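Local coordinates for alginate lyase A1-II' (Sphingomonas sp. A1, PDB 2CWS), which probably depolymerises alginate as a lyase of polysaccharide lyase family 7, the chain being the alginate lyase domain of a longer protein, at residues 15-20 with 49-54; 65-70 with 203-208. All coordinates share one frame; numbering follows the deposited sequence.

In the fold
Both contacts are buried, their centres about 7 Å apart, and share one sheet: strands 15-18 and 67-72 are neighbours in it, tied by a probable hydrogen bond from Gln18 N to Glu69 O. Contact 1 spans the gap between this sheet and the one holding strand 49-54, with apolar side chains and no hydrogen bond across it, burying 165 Å². Contact 2 lies within the shared sheet and buries 570 Å² through antiparallel backbone hydrogen bonds and a cluster of Arg67, Glu69, Tyr205 and Gln207. Its other face, with Ser68 and Asn204, meets Phe51, so the apolar interior lies behind a charged and polar face; each contact has a sulfate beside it.

Contact 1: 15-20 with 49-54; sequences WKLQLP and MTFWAP. With SO4 (sulfate ion), chain C.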
loop_
_atom_site.group_PDB
_atom_site.type_symbol
_atom_site.label_atom_id
_atom_site.label_comp_id
_atom_site.label_asym_id
_atom_site.label_seq_id
_atom_site.Cartn_x
_atom_site.Cartn_y
_atom_site.Cartn_z
ATOM N N TRP A 15 -0.739 -8.216 9.155
ATOM C CA TRP A 15 -0.117 -7.937 7.866
ATOM C C TRP A 15 0.698 -9.160 7.435
ATOM O O TRP A 15 1.314 -9.786 8.318
ATOM C CB TRP A 15 0.839 -6.755 7.951
ATOM C CG TRP A 15 0.252 -5.416 8.297
ATOM C CD1 TRP A 15 0.221 -4.808 9.515
ATOM C CD2 TRP A 15 -0.401 -4.502 7.390
ATOM N NE1 TRP A 15 -0.389 -3.582 9.438
ATOM C CE2 TRP A 15 -0.774 -3.366 8.136
ATOM C CE3 TRP A 15 -0.679 -4.541 5.998
ATOM C CZ2 TRP A 15 -1.419 -2.268 7.552
ATOM C CZ3 TRP A 15 -1.318 -3.453 5.428
ATOM C CH2 TRP A 15 -1.676 -2.356 6.212
ATOM N N LYS A 16 0.791 -9.409 6.150
ATOM C CA LYS A 16 1.833 -10.290 5.607
ATOM C C LYS A 16 2.699 -9.435 4.696
ATOM O O LYS A 16 2.278 -8.344 4.254
ATOM C CB LYS A 16 1.274 -11.519 4.887
ATOM C CG LYS A 16 0.515 -11.211 3.618
ATOM C CD LYS A 16 0.060 -12.502 2.921
ATOM C CE LYS A 16 -0.764 -12.211 1.679
ATOM N NZ LYS A 16 -1.036 -13.457 0.934
ATOM N N LEU A 17 3.915 -9.884 4.400
ATOM C CA LEU A 17 4.849 -9.138 3.603
ATOM C C LEU A 17 5.123 -9.841 2.285
ATOM O O LEU A 17 5.405 -11.046 2.271
ATOM C CB LEU A 17 6.187 -9.006 4.385
ATOM C CG LEU A 17 7.369 -8.335 3.641
ATOM C CD1 LEU A 17 7.104 -6.879 3.298
ATOM C CD2 LEU A 17 8.601 -8.482 4.516
ATOM N N GLN A 18 5.056 -9.089 1.201
ATOM C CA GLN A 18 5.337 -9.564 -0.153
ATOM C C GLN A 18 6.678 -8.998 -0.591
ATOM O O GLN A 18 6.889 -7.771 -0.489
ATOM C CB GLN A 18 4.174 -9.133 -1.081
ATOM C CG GLN A 18 2.877 -9.773 -0.656
ATOM C CD GLN A 18 1.666 -9.239 -1.358
ATOM O OE1 GLN A 18 1.624 -8.013 -1.624
ATOM N NE2 GLN A 18 0.694 -10.088 -1.613
ATOM N N LEU A 19 7.546 -9.877 -1.078
ATOM C CA LEU A 19 8.935 -9.516 -1.402
ATOM C C LEU A 19 9.215 -9.435 -2.876
ATOM O O LEU A 19 8.523 -10.040 -3.695
ATOM C CB LEU A 19 9.869 -10.576 -0.765
ATOM C CG LEU A 19 9.829 -10.598 0.765
ATOM C CD1 LEU A 19 10.657 -11.832 1.231
ATOM C CD2 LEU A 19 10.339 -9.332 1.372
ATOM N N PRO A 20 10.324 -8.785 -3.227
ATOM C CA PRO A 20 10.733 -8.658 -4.631
ATOM C C PRO A 20 11.861 -9.593 -5.015
ATOM O O PRO A 20 12.568 -9.336 -5.993
ATOM C CB PRO A 20 11.212 -7.197 -4.690
ATOM C CG PRO A 20 11.897 -7.017 -3.365
ATOM C CD PRO A 20 11.096 -7.848 -2.387
ATOM N N MET A 49 10.643 1.139 9.929
ATOM C CA MET A 49 10.441 -0.090 9.135
ATOM C C MET A 49 10.735 0.306 7.679
ATOM O O MET A 49 10.066 1.193 7.119
ATOM C CB MET A 49 9.037 -0.593 9.338
ATOM C CG MET A 49 8.612 -1.739 8.432
ATOM S SD MET A 49 7.120 -2.571 8.964
ATOM C CE MET A 49 5.944 -1.226 9.000
ATOM N N THR A 50 11.741 -0.342 7.085
ATOM C CA THR A 50 12.348 0.107 5.844
ATOM C C THR A 50 12.177 -0.986 4.801
ATOM O O THR A 50 12.536 -2.148 5.042
ATOM C CB THR A 50 13.823 0.425 6.114
ATOM O OG1 THR A 50 13.930 1.365 7.157
ATOM C CG2 THR A 50 14.443 1.082 4.843
ATOM N N PHE A 51 11.670 -0.583 3.641
ATOM C CA PHE A 51 11.344 -1.488 2.534
ATOM C C PHE A 51 12.259 -1.163 1.370
ATOM O O PHE A 51 12.248 -0.003 0.882
ATOM C CB PHE A 51 9.903 -1.254 2.062
ATOM C CG PHE A 51 8.846 -1.462 3.143
ATOM C CD1 PHE A 51 8.199 -2.695 3.250
ATOM C CD2 PHE A 51 8.500 -0.433 3.996
ATOM C CE1 PHE A 51 7.193 -2.864 4.178
ATOM C CE2 PHE A 51 7.502 -0.617 4.945
ATOM C CZ PHE A 51 6.826 -1.831 5.027
ATOM N N TRP A 52 13.041 -2.144 0.909
ATOM C CA TRP A 52 13.943 -1.952 -0.226
ATOM C C TRP A 52 13.556 -2.930 -1.338
ATOM O O TRP A 52 13.310 -4.115 -1.055
ATOM C CB TRP A 52 15.436 -2.173 0.215
ATOM C CG TRP A 52 16.324 -2.115 -1.008
ATOM C CD1 TRP A 52 16.731 -0.942 -1.625
ATOM C CD2 TRP A 52 16.876 -3.174 -1.799
ATOM N NE1 TRP A 52 17.496 -1.229 -2.716
ATOM C CE2 TRP A 52 17.605 -2.621 -2.849
ATOM C CE3 TRP A 52 16.826 -4.602 -1.662
ATOM C CZ2 TRP A 52 18.284 -3.357 -3.817
ATOM C CZ3 TRP A 52 17.504 -5.346 -2.622
ATOM C CH2 TRP A 52 18.229 -4.729 -3.674
ATOM N N ALA A 53 13.503 -2.433 -2.573
ATOM C CA ALA A 53 13.193 -3.338 -3.693
ATOM C C ALA A 53 13.923 -2.862 -4.939
ATOM O O ALA A 53 13.863 -1.669 -5.272
ATOM C CB ALA A 53 11.692 -3.392 -3.993
ATOM N N PRO A 54 14.577 -3.756 -5.653
ATOM C CA PRO A 54 15.246 -3.430 -6.914
ATOM C C PRO A 54 14.283 -3.492 -8.083
ATOM O O PRO A 54 13.331 -4.280 -8.110
ATOM C CB PRO A 54 16.309 -4.548 -7.022
ATOM C CG PRO A 54 15.609 -5.741 -6.416
ATOM C CD PRO A 54 14.799 -5.206 -5.255
HETATM S S SO4 C . -3.172 -12.324 -2.007
HETATM O O1 SO4 C . -2.464 -11.081 -1.346
HETATM O O2 SO4 C . -2.951 -13.449 -1.170
HETATM O O3 SO4 C . -4.516 -12.083 -2.227
HETATM O O4 SO4 C . -2.439 -12.364 -3.284
#
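Pro20 packs its ring against Ala53 and Pro54, where strand 49-54 passes the loop that follows strand 15-18. From the backbone outward, Pro20 CB lies 3.9 Å from Ala53 CB and a little farther from Pro54 CD. Pro20 CG comes closest, 3.7 Å from Ala53 CB, and also touches Pro54 CD and the carbonyl Trp52 O. Closing the ring, Pro20 CD packs on Arg67 O of strand 67-72. The two proline side chains meet at roughly a right angle. Leu17 makes the second touch. Its CG is anti to the backbone N (chi1 175°), and its CD1 comes to the edge of the Phe51 ring, near the ring plane, 4.1 Å from CE1. Leu17 and Phe51 run alongside each other in opposite senses, and Phe41 meets the Phe51 ring edge-to-face. On strand 15-18 Lys16 and Gln18 alternate with Leu17 and carry polar groups instead: Lys16 NZ donates to sulfate O2 at 2.8 Å and forms a salt bridge with Glu26, while Arg71 NE holds the same ion. Gln18 is fixed at both ends of its amide, OE1 by Lys201 and NE2 by Glu26. No hydrogen bond joins the two segments. Apolar side chains meeting between two facing antiparallel sheets are the core of a beta-sandwich, here consistent with the jelly roll of family-7 lyases in the concanavalin clan.

Contact 2: 65-70 with 203-208; sequences YPRSEL and GNYVQD. With SO4 (sulfate ion), chain B.
Tyr205 OH, at the tip of the ring on which Arg67 lies, donates to sulfate O3 at 2.7 Å and is also hydrogen-bonded to Ser63 OG. Arg67 takes the same ion with two nitrogens, NH1 to O1 and NH2 to O4, the latter at 2.8 Å. Its guanidinium lies flat on the Tyr205 ring, planes 18° apart, in a cation-pi stack that puts NH1 3.5 Å above the ring centre; a bend at chi3 (75°) turns NE toward the ring. Over the opposite face, Gln207 NE2 sits 3.3 Å above the centre, held by a nearly straight hydrogen bond to Tyr205 O, 3.0 Å away, that reaches the oxygen from above the carbonyl plane. Arg67 NH1 also makes a salt bridge to Glu69 OE1 at 2.8 Å: OE1 lies in the guanidinium plane, and NH1 reaches its syn side somewhat out of the carboxylate plane. Lys201 pairs with that oxygen too, and Gln110 holds OE2. An alanine in place of Tyr205 would probably leave one face of the Arg67 guanidinium and Gln207 NE2 without the ring between them, and the sulfate and Ser63 without the hydroxyl. Gln207 CA makes a CH-pi contact over the Tyr65 ring. Three backbone hydrogen bonds join the segments, Val206 N to Pro66 O and a reciprocal pair between Ser68 and Asn204. This sulfate, probably from the crystallisation liquor and also bound by His112, is consistent with a site for an anionic group of alginate. Strand 67-72 runs between strands 15-18 and 204-206, with strand 106-114 beyond; Ser68 and Asn204 turn against Phe51 of strand 49-54.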
loop_
_atom_site.group_PDB
_atom_site.type_symbol
_atom_site.label_atom_id
_atom_site.label_comp_id
_atom_site.label_asym_id
_atom_site.label_seq_id
_atom_site.Cartn_x
_atom_site.Cartn_y
_atom_site.Cartn_z
ATOM N N TYR A 65 5.484 -4.906 -11.941
ATOM C CA TYR A 65 6.442 -4.144 -11.133
ATOM C C TYR A 65 6.742 -4.862 -9.824
ATOM O O TYR A 65 5.856 -5.509 -9.235
ATOM C CB TYR A 65 5.904 -2.758 -10.802
ATOM C CG TYR A 65 5.704 -1.846 -11.984
ATOM C CD1 TYR A 65 4.414 -1.508 -12.418
ATOM C CD2 TYR A 65 6.755 -1.319 -12.703
ATOM C CE1 TYR A 65 4.203 -0.678 -13.512
ATOM C CE2 TYR A 65 6.585 -0.450 -13.774
ATOM C CZ TYR A 65 5.282 -0.132 -14.184
ATOM O OH TYR A 65 5.077 0.705 -15.237
ATOM N N PRO A 66 7.971 -4.754 -9.328
ATOM C CA PRO A 66 8.346 -5.456 -8.084
ATOM C C PRO A 66 7.957 -4.645 -6.837
ATOM O O PRO A 66 7.749 -3.406 -6.896
ATOM C CB PRO A 66 9.885 -5.533 -8.216
ATOM C CG PRO A 66 10.220 -4.237 -8.954
ATOM C CD PRO A 66 9.090 -4.035 -9.931
ATOM N N ARG A 67 7.874 -5.337 -5.710
ATOM C CA ARG A 67 7.467 -4.678 -4.462
ATOM C C ARG A 67 8.140 -5.339 -3.263
ATOM O O ARG A 67 8.418 -6.538 -3.247
ATOM C CB ARG A 67 5.949 -4.728 -4.270
ATOM C CG ARG A 67 5.431 -6.111 -3.839
ATOM C CD ARG A 67 3.937 -6.177 -4.014
ATOM N NE ARG A 67 3.499 -6.318 -5.415
ATOM C CZ ARG A 67 2.465 -5.759 -5.996
ATOM N NH1 ARG A 67 1.741 -4.804 -5.387
ATOM N NH2 ARG A 67 2.173 -6.142 -7.244
ATOM N N SER A 68 8.277 -4.507 -2.231
ATOM C CA SER A 68 8.440 -4.984 -0.837
ATOM C C SER A 68 7.285 -4.281 -0.113
ATOM O O SER A 68 7.368 -3.071 0.087
ATOM C CB SER A 68 9.802 -4.586 -0.286
ATOM O OG SER A 68 9.878 -5.026 1.058
ATOM N N GLU A 69 6.197 -5.015 0.161
ATOM C CA GLU A 69 4.940 -4.344 0.468
ATOM C C GLU A 69 4.144 -5.219 1.459
ATOM O O GLU A 69 4.060 -6.434 1.260
ATOM C CB GLU A 69 4.150 -4.054 -0.804
ATOM C CG GLU A 69 2.941 -3.129 -0.635
ATOM C CD GLU A 69 2.169 -2.921 -1.922
ATOM O OE1 GLU A 69 2.036 -3.873 -2.724
ATOM O OE2 GLU A 69 1.661 -1.785 -2.127
ATOM N N LEU A 70 3.556 -4.567 2.474
ATOM C CA LEU A 70 2.661 -5.254 3.376
ATOM C C LEU A 70 1.262 -5.323 2.792
ATOM O O LEU A 70 0.805 -4.405 2.109
ATOM C CB LEU A 70 2.587 -4.498 4.732
ATOM C CG LEU A 70 3.868 -4.400 5.495
ATOM C CD1 LEU A 70 3.715 -3.490 6.699
ATOM C CD2 LEU A 70 4.393 -5.805 5.949
ATOM N N GLY A 203 3.896 0.054 1.801
ATOM C CA GLY A 203 5.297 -0.333 1.685
ATOM C C GLY A 203 5.932 0.341 0.486
ATOM O O GLY A 203 5.917 1.594 0.420
ATOM N N ASN A 204 6.479 -0.464 -0.439
ATOM C CA ASN A 204 7.321 0.095 -1.518
ATOM C C ASN A 204 7.045 -0.737 -2.757
ATOM O O ASN A 204 7.630 -1.793 -2.970
ATOM C CB ASN A 204 8.774 0.008 -1.098
ATOM C CG ASN A 204 9.763 0.500 -2.116
ATOM O OD1 ASN A 204 11.012 0.307 -1.851
ATOM N ND2 ASN A 204 9.342 1.029 -3.201
ATOM N N TYR A 205 6.169 -0.222 -3.642
ATOM C CA TYR A 205 5.768 -0.910 -4.858
ATOM C C TYR A 205 6.392 -0.070 -5.986
ATOM O O TYR A 205 5.943 1.047 -6.273
ATOM C CB TYR A 205 4.261 -0.973 -4.904
ATOM C CG TYR A 205 3.644 -1.602 -6.151
ATOM C CD1 TYR A 205 4.289 -2.568 -6.908
ATOM C CD2 TYR A 205 2.355 -1.217 -6.491
ATOM C CE1 TYR A 205 3.654 -3.137 -8.003
ATOM C CE2 TYR A 205 1.707 -1.770 -7.582
ATOM C CZ TYR A 205 2.386 -2.707 -8.356
ATOM O OH TYR A 205 1.774 -3.304 -9.429
ATOM N N VAL A 206 7.457 -0.584 -6.569
ATOM C CA VAL A 206 8.351 0.261 -7.372
ATOM C C VAL A 206 7.870 0.380 -8.812
ATOM O O VAL A 206 7.811 -0.621 -9.510
ATOM C CB VAL A 206 9.760 -0.376 -7.360
ATOM C CG1 VAL A 206 10.752 0.550 -8.085
ATOM C CG2 VAL A 206 10.244 -0.660 -5.929
ATOM N N GLN A 207 7.547 1.624 -9.235
ATOM C CA GLN A 207 7.006 1.784 -10.595
ATOM C C GLN A 207 8.123 2.016 -11.603
ATOM O O GLN A 207 8.223 3.009 -12.298
ATOM C CB GLN A 207 5.944 2.920 -10.659
ATOM C CG GLN A 207 4.864 2.728 -9.566
ATOM C CD GLN A 207 4.096 1.457 -9.735
ATOM O OE1 GLN A 207 3.344 1.225 -10.691
ATOM N NE2 GLN A 207 4.273 0.524 -8.765
ATOM N N ASP A 208 8.998 1.026 -11.649
ATOM C CA ASP A 208 10.145 0.948 -12.578
ATOM C C ASP A 208 10.543 -0.514 -12.587
ATOM O O ASP A 208 10.837 -1.066 -11.537
ATOM C CB ASP A 208 11.282 1.823 -12.101
ATOM C CG ASP A 208 12.472 1.935 -13.028
ATOM O OD1 ASP A 208 13.138 3.016 -13.014
ATOM O OD2 ASP A 208 12.713 0.964 -13.768
HETATM S S SO4 B . -1.150 -4.476 -8.127
HETATM O O1 SO4 B . -0.896 -4.170 -6.598
HETATM O O2 SO4 B . -2.517 -4.873 -8.382
HETATM O O3 SO4 B . -0.898 -3.320 -8.904
HETATM O O4 SO4 B . -0.275 -5.566 -8.545
#